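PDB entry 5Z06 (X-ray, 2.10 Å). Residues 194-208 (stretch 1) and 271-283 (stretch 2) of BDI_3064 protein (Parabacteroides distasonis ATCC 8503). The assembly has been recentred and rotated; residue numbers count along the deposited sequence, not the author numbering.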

# COMPACT_ATOMS: atom_id res chain seq x y z
N VAL A 194 -1.72 -23.53 -12.33
CA VAL A 194 -2.88 -23.48 -13.21
C VAL A 194 -3.13 -22.01 -13.54
O VAL A 194 -3.53 -21.26 -12.66
CB VAL A 194 -4.14 -24.10 -12.56
CG1 VAL A 194 -5.36 -23.95 -13.47
CG2 VAL A 194 -3.90 -25.58 -12.24
N LEU A 195 -2.85 -21.61 -14.78
CA LEU A 195 -3.18 -20.28 -15.29
C LEU A 195 -4.64 -20.23 -15.72
O LEU A 195 -5.05 -20.94 -16.65
CB LEU A 195 -2.26 -19.93 -16.45
CG LEU A 195 -2.17 -18.49 -16.96
CD1 LEU A 195 -1.86 -17.52 -15.83
CD2 LEU A 195 -1.09 -18.42 -18.03
N GLN A 196 -5.41 -19.41 -15.02
CA GLN A 196 -6.87 -19.49 -15.07
C GLN A 196 -7.40 -18.70 -16.22
O GLN A 196 -8.25 -19.17 -16.98
CB GLN A 196 -7.50 -18.95 -13.79
CG GLN A 196 -7.45 -19.90 -12.60
CD GLN A 196 -8.08 -19.28 -11.35
OE1 GLN A 196 -8.92 -19.88 -10.70
NE2 GLN A 196 -7.66 -18.06 -11.02
N GLU A 197 -6.93 -17.46 -16.34
CA GLU A 197 -7.34 -16.63 -17.45
C GLU A 197 -6.50 -15.41 -17.58
O GLU A 197 -5.62 -15.13 -16.75
CB GLU A 197 -8.83 -16.22 -17.33
CG GLU A 197 -9.60 -16.06 -18.65
CD GLU A 197 -9.11 -16.93 -19.82
OE1 GLU A 197 -9.30 -18.17 -19.80
OE2 GLU A 197 -8.54 -16.35 -20.78
N ALA A 198 -6.73 -14.78 -18.73
CA ALA A 198 -6.25 -13.48 -19.07
C ALA A 198 -7.50 -12.65 -19.10
O ALA A 198 -8.53 -13.11 -19.61
CB ALA A 198 -5.61 -13.49 -20.44
N LYS A 199 -7.42 -11.46 -18.56
CA LYS A 199 -8.53 -10.55 -18.62
C LYS A 199 -7.97 -9.24 -19.13
O LYS A 199 -7.14 -8.61 -18.47
CB LYS A 199 -9.20 -10.47 -17.24
CG LYS A 199 -10.37 -9.51 -17.11
CD LYS A 199 -11.45 -9.60 -18.18
CE LYS A 199 -12.49 -8.51 -17.94
NZ LYS A 199 -13.46 -8.46 -19.05
N ALA A 200 -8.37 -8.86 -20.33
CA ALA A 200 -7.89 -7.63 -20.93
C ALA A 200 -8.75 -6.49 -20.49
O ALA A 200 -9.93 -6.64 -20.19
CB ALA A 200 -7.86 -7.72 -22.44
N TYR A 201 -8.13 -5.34 -20.42
CA TYR A 201 -8.80 -4.07 -20.25
C TYR A 201 -8.29 -3.21 -21.41
O TYR A 201 -8.09 -3.75 -22.50
CB TYR A 201 -8.50 -3.55 -18.85
CG TYR A 201 -9.09 -4.46 -17.81
CD1 TYR A 201 -8.40 -5.58 -17.40
CD2 TYR A 201 -10.36 -4.23 -17.28
CE1 TYR A 201 -8.93 -6.43 -16.47
CE2 TYR A 201 -10.91 -5.08 -16.33
CZ TYR A 201 -10.17 -6.18 -15.93
OH TYR A 201 -10.65 -7.08 -15.02
N GLU A 202 -8.08 -1.92 -21.21
CA GLU A 202 -7.69 -1.06 -22.31
C GLU A 202 -6.19 -1.02 -22.55
O GLU A 202 -5.71 -1.06 -23.70
CB GLU A 202 -8.20 0.34 -22.06
CG GLU A 202 -7.93 1.27 -23.23
CD GLU A 202 -8.39 2.66 -22.97
OE1 GLU A 202 -7.52 3.53 -22.84
OE2 GLU A 202 -9.60 2.88 -22.88
N ARG A 203 -5.44 -0.92 -21.47
CA ARG A 203 -4.00 -0.77 -21.53
C ARG A 203 -3.27 -1.93 -20.91
O ARG A 203 -2.03 -1.97 -20.91
CB ARG A 203 -3.60 0.51 -20.82
CG ARG A 203 -4.36 1.73 -21.28
CD ARG A 203 -4.11 2.00 -22.74
NE ARG A 203 -4.82 3.20 -23.15
CZ ARG A 203 -4.39 4.05 -24.07
NH1 ARG A 203 -3.24 3.84 -24.70
NH2 ARG A 203 -5.12 5.11 -24.37
N HIS A 204 -4.01 -2.91 -20.41
CA HIS A 204 -3.36 -3.99 -19.72
C HIS A 204 -4.15 -5.25 -19.78
O HIS A 204 -5.34 -5.22 -20.05
CB HIS A 204 -3.07 -3.62 -18.28
CG HIS A 204 -4.22 -3.84 -17.37
ND1 HIS A 204 -5.28 -2.97 -17.32
CD2 HIS A 204 -4.48 -4.84 -16.49
CE1 HIS A 204 -6.15 -3.43 -16.44
NE2 HIS A 204 -5.69 -4.56 -15.93
N ILE A 205 -3.44 -6.35 -19.53
CA ILE A 205 -4.02 -7.65 -19.38
C ILE A 205 -3.61 -8.17 -18.03
O ILE A 205 -2.45 -8.14 -17.65
CB ILE A 205 -3.55 -8.62 -20.48
CG1 ILE A 205 -3.92 -8.03 -21.84
CG2 ILE A 205 -4.19 -10.00 -20.25
CD1 ILE A 205 -3.39 -8.79 -23.03
N ASP A 206 -4.60 -8.64 -17.30
CA ASP A 206 -4.39 -9.28 -16.02
C ASP A 206 -4.42 -10.76 -16.22
O ASP A 206 -5.38 -11.28 -16.79
CB ASP A 206 -5.51 -8.89 -15.06
CG ASP A 206 -5.33 -7.52 -14.50
OD1 ASP A 206 -4.16 -7.18 -14.21
OD2 ASP A 206 -6.34 -6.79 -14.33
N ILE A 207 -3.38 -11.43 -15.75
CA ILE A 207 -3.42 -12.87 -15.66
C ILE A 207 -3.42 -13.27 -14.21
O ILE A 207 -2.95 -12.53 -13.35
CB ILE A 207 -2.31 -13.57 -16.49
CG1 ILE A 207 -0.92 -13.35 -15.89
CG2 ILE A 207 -2.39 -13.11 -17.95
CD1 ILE A 207 0.22 -14.01 -16.67
N LYS A 208 -3.98 -14.44 -13.96
CA LYS A 208 -4.13 -14.99 -12.63
C LYS A 208 -3.95 -16.49 -12.74
O LYS A 208 -4.39 -17.13 -13.72
CB LYS A 208 -5.53 -14.70 -12.08
CG LYS A 208 -5.65 -14.97 -10.57
CD LYS A 208 -7.09 -15.03 -10.06
CE LYS A 208 -7.14 -15.33 -8.56
NZ LYS A 208 -6.60 -16.67 -8.17
N ASP A 271 5.49 -25.38 -18.57
CA ASP A 271 4.58 -24.29 -18.88
C ASP A 271 3.19 -24.53 -18.31
O ASP A 271 2.71 -25.66 -18.29
CB ASP A 271 4.43 -24.13 -20.39
CG ASP A 271 5.66 -23.56 -21.04
OD1 ASP A 271 6.60 -23.19 -20.32
OD2 ASP A 271 5.68 -23.48 -22.28
N SER A 272 2.54 -23.45 -17.89
CA SER A 272 1.10 -23.45 -17.65
C SER A 272 0.41 -23.59 -19.01
O SER A 272 1.06 -23.48 -20.05
CB SER A 272 0.67 -22.14 -16.99
OG SER A 272 1.00 -21.02 -17.80
N GLN A 273 -0.91 -23.77 -19.02
CA GLN A 273 -1.62 -23.59 -20.28
C GLN A 273 -1.42 -22.14 -20.73
O GLN A 273 -1.06 -21.25 -19.93
CB GLN A 273 -3.12 -23.97 -20.19
CG GLN A 273 -4.01 -23.07 -19.32
CD GLN A 273 -5.48 -23.03 -19.75
OE1 GLN A 273 -5.89 -23.68 -20.72
NE2 GLN A 273 -6.28 -22.24 -19.01
N THR A 274 -1.59 -21.90 -22.01
CA THR A 274 -1.47 -20.57 -22.57
C THR A 274 -2.83 -19.91 -22.52
O THR A 274 -3.84 -20.52 -22.85
CB THR A 274 -0.92 -20.63 -24.00
OG1 THR A 274 0.44 -21.08 -23.93
CG2 THR A 274 -0.95 -19.26 -24.68
N VAL A 275 -2.86 -18.65 -22.10
CA VAL A 275 -4.08 -17.84 -22.13
C VAL A 275 -3.78 -16.63 -22.97
O VAL A 275 -2.62 -16.24 -23.09
CB VAL A 275 -4.56 -17.42 -20.73
CG1 VAL A 275 -4.92 -18.65 -19.92
CG2 VAL A 275 -3.51 -16.58 -19.97
N SER A 276 -4.81 -16.03 -23.54
CA SER A 276 -4.64 -14.80 -24.29
C SER A 276 -5.80 -13.85 -24.09
O SER A 276 -6.88 -14.22 -23.63
CB SER A 276 -4.48 -15.08 -25.79
OG SER A 276 -5.64 -15.70 -26.32
N ALA A 277 -5.54 -12.59 -24.44
CA ALA A 277 -6.59 -11.61 -24.45
C ALA A 277 -6.16 -10.46 -25.31
O ALA A 277 -4.98 -10.31 -25.64
CB ALA A 277 -6.89 -11.14 -23.05
N THR A 278 -7.12 -9.62 -25.65
CA THR A 278 -6.85 -8.47 -26.49
C THR A 278 -7.43 -7.27 -25.80
O THR A 278 -8.59 -7.30 -25.42
CB THR A 278 -7.51 -8.63 -27.86
OG1 THR A 278 -7.15 -9.90 -28.39
CG2 THR A 278 -7.07 -7.49 -28.82
N THR A 279 -6.61 -6.22 -25.64
CA THR A 279 -7.08 -4.96 -25.09
C THR A 279 -8.06 -4.28 -26.01
O THR A 279 -8.02 -4.45 -27.20
CB THR A 279 -5.94 -3.95 -24.84
OG1 THR A 279 -5.25 -3.65 -26.07
CG2 THR A 279 -4.96 -4.46 -23.77
N TYR A 280 -8.91 -3.44 -25.44
CA TYR A 280 -10.00 -2.80 -26.18
C TYR A 280 -10.24 -1.43 -25.57
O TYR A 280 -9.93 -1.23 -24.39
CB TYR A 280 -11.28 -3.65 -26.09
CG TYR A 280 -11.54 -4.10 -24.67
CD1 TYR A 280 -10.92 -5.23 -24.18
CD2 TYR A 280 -12.35 -3.37 -23.82
CE1 TYR A 280 -11.11 -5.64 -22.88
CE2 TYR A 280 -12.55 -3.77 -22.52
CZ TYR A 280 -11.93 -4.90 -22.04
OH TYR A 280 -12.11 -5.32 -20.74
N PRO A 281 -10.81 -0.50 -26.35
CA PRO A 281 -11.13 0.80 -25.78
C PRO A 281 -12.16 0.69 -24.67
O PRO A 281 -13.11 -0.10 -24.77
CB PRO A 281 -11.66 1.63 -26.95
CG PRO A 281 -11.70 0.72 -28.12
CD PRO A 281 -11.22 -0.63 -27.75
N MET A 282 -11.96 1.48 -23.63
CA MET A 282 -12.84 1.47 -22.48
C MET A 282 -13.47 2.84 -22.26
O MET A 282 -12.85 3.87 -22.38
CB MET A 282 -12.07 1.02 -21.24
CG MET A 282 -11.84 -0.48 -21.19
SD MET A 282 -10.78 -1.01 -19.83
CE MET A 282 -11.87 -0.75 -18.45
N THR A 283 -14.76 2.81 -21.97
CA THR A 283 -15.47 3.98 -21.52
C THR A 283 -15.08 4.25 -20.06
O THR A 283 -14.46 3.41 -19.39
CB THR A 283 -17.00 3.72 -21.51
OG1 THR A 283 -17.24 2.66 -20.57
CG2 THR A 283 -17.57 3.38 -22.94
O HOH W 1 -2.47 -23.96 -16.62

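How do two nearly parallel strands pack so closely? Strand 194-200 and the strand that includes Val275 to Thr278 run 9° apart, 5.7 Å at closest approach, and where the alanines meet, the side chains are small. Ala198 CB lies 3.7 Å from Ala277 CB, and Ala200 CB lies 3.6 Å from that same methyl, so Ala277 is a low bump seated between two alanines. Ala200 CB also reaches 3.1 Å from Thr278 O, close against the backbone.

What sits beside the alanines? Val275 does: its CG2 lies 3.6 Å from Leu195 CD2, 3.8 Å from Ala198 CB and 4.2 Å from Ile207 CG2, a branched knob in an apolar hollow. The contact buries 886 Å² summed over both sides; Leu195, Ala198 and Val275 are buried, their apolar side chains needing no polar partners there.

Which polar contacts fasten the ends? At one, Gln273 NE2 donates to Leu195 O (3.0 Å), while a water accepts from Leu195 N (3.0 Å) and Gln273 N (2.9 Å). At the other, Tyr280 reaches back so that OH donates to Ala200 O (2.6 Å), and its N donates to Tyr201 O (3.1 Å).

How is the turn after the strand held? Extended Glu202 brings OE2 to Met282 N, a 2.8 Å hydrogen bond, while its OE1 bridges to Arg203 NE (2.7 Å). Met282 lays SD 3.6 Å from Tyr201 CB, at the edge of the tyrosine ring.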